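Local coordinates for protein thioesterase (PDB 2O5U) that probably hydrolyses fatty acyl-CoA thioesters, as a putative thioesterase of the 4-hydroxybenzoyl-CoA thioesterase family with a hot-dog fold, at residues Q134-R137 against D138-A142. Numbering follows the deposited sequence.
Sequences QELR and DALAA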
# COMPACT_ATOMS: atom_id res chain seq x y z
N GLN A 134 14.86 -19.15 -21.54
CA GLN A 134 14.04 -19.92 -22.52
C GLN A 134 12.62 -20.30 -22.05
O GLN A 134 11.64 -20.14 -22.77
CB GLN A 134 14.83 -21.15 -23.04
CG GLN A 134 14.20 -21.83 -24.29
CD GLN A 134 13.99 -20.89 -25.48
OE1 GLN A 134 14.94 -20.28 -25.98
NE2 GLN A 134 12.75 -20.78 -25.96
N GLU A 135 12.52 -20.81 -20.83
CA GLU A 135 11.23 -21.21 -20.29
C GLU A 135 10.30 -19.99 -20.13
O GLU A 135 9.13 -20.09 -20.39
CB GLU A 135 11.42 -22.01 -18.97
CG GLU A 135 10.12 -22.43 -18.25
CD GLU A 135 10.36 -23.37 -17.02
OE1 GLU A 135 9.37 -23.83 -16.42
OE2 GLU A 135 11.52 -23.69 -16.63
N LEU A 136 10.83 -18.85 -19.71
CA LEU A 136 10.04 -17.64 -19.59
C LEU A 136 9.64 -17.09 -20.99
O LEU A 136 8.49 -16.68 -21.20
CB LEU A 136 10.86 -16.63 -18.80
CG LEU A 136 10.35 -15.31 -18.29
CD1 LEU A 136 8.98 -15.53 -17.70
CD2 LEU A 136 11.29 -14.79 -17.21
N ARG A 137 10.59 -17.08 -21.94
CA ARG A 137 10.29 -16.72 -23.35
C ARG A 137 9.09 -17.53 -23.92
O ARG A 137 8.17 -16.97 -24.56
CB ARG A 137 11.52 -16.94 -24.25
CG ARG A 137 11.35 -16.41 -25.68
CD ARG A 137 12.61 -16.58 -26.54
NE ARG A 137 13.76 -15.98 -25.85
CZ ARG A 137 14.03 -14.68 -25.78
NH1 ARG A 137 13.25 -13.81 -26.40
NH2 ARG A 137 15.07 -14.25 -25.08
N ASP A 138 9.13 -18.84 -23.72
CA ASP A 138 8.10 -19.77 -24.24
C ASP A 138 6.73 -19.38 -23.72
O ASP A 138 5.78 -19.31 -24.47
CB ASP A 138 8.39 -21.21 -23.81
CG ASP A 138 9.51 -21.84 -24.61
OD1 ASP A 138 9.90 -21.27 -25.67
OD2 ASP A 138 9.98 -22.91 -24.17
N ALA A 139 6.65 -19.09 -22.43
CA ALA A 139 5.40 -18.64 -21.79
C ALA A 139 4.93 -17.29 -22.30
O ALA A 139 3.70 -17.06 -22.51
CB ALA A 139 5.59 -18.61 -20.28
N LEU A 140 5.87 -16.37 -22.48
CA LEU A 140 5.54 -15.03 -23.00
C LEU A 140 5.08 -15.11 -24.47
O LEU A 140 4.19 -14.38 -24.89
CB LEU A 140 6.75 -14.10 -22.92
CG LEU A 140 7.21 -13.74 -21.51
CD1 LEU A 140 8.59 -13.06 -21.57
CD2 LEU A 140 6.09 -12.82 -20.93
N ALA A 141 5.72 -15.97 -25.25
CA ALA A 141 5.35 -16.16 -26.62
C ALA A 141 3.89 -16.62 -26.75
O ALA A 141 3.20 -16.20 -27.66
CB ALA A 141 6.34 -17.15 -27.35
N ALA A 142 3.42 -17.45 -25.83
CA ALA A 142 2.02 -17.84 -25.84
C ALA A 142 1.01 -16.68 -25.58
O ALA A 142 -0.20 -16.87 -25.75
CB ALA A 142 1.79 -18.99 -24.88
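Leu136 and Leu140, one turn apart on the short C-terminal helix 134-141 of this hot-dog fold, form the packed side of an amphipathic turn. Leu136 CG lies 4.3 Å from Leu140 CD1, and both side chains reach Leu49 of the long helix 34-53, while Leu140 also touches Val89, Leu92, Val97 and Tyr99 of two sheet strands. Along the helix the backbone follows the i to i+4 pattern: Leu140 N hydrogen-bonds to Leu136 O at 2.9 Å. Ala141 N does the same to Arg137 O at 2.7 Å. The hydrogen bond from Ala139 N to Glu135 O, at 3.4 Å, is weak.

Arg137 is partly exposed, its chain against Leu92. It runs extended until chi3 (-53°), where it bends, and the guanidinium hydrogen-bonds the carbonyls of Gly93 and Asn94, tying the helix to the loop after strand 83-92.

The solvent side is polar: Gln134 and Asp138 are both exposed, one turn apart. Asp138 N donates to Gln134 O at 3.0 Å. Gln134 bends at chi2 (56°), turning its amide forward along the helix towards the carboxylate. Gln134 NE2 meets Asp138 OD1 at 2.9 Å through a bent N-H (135°), with the oxygen near the amide plane but the nitrogen above the carboxylate plane.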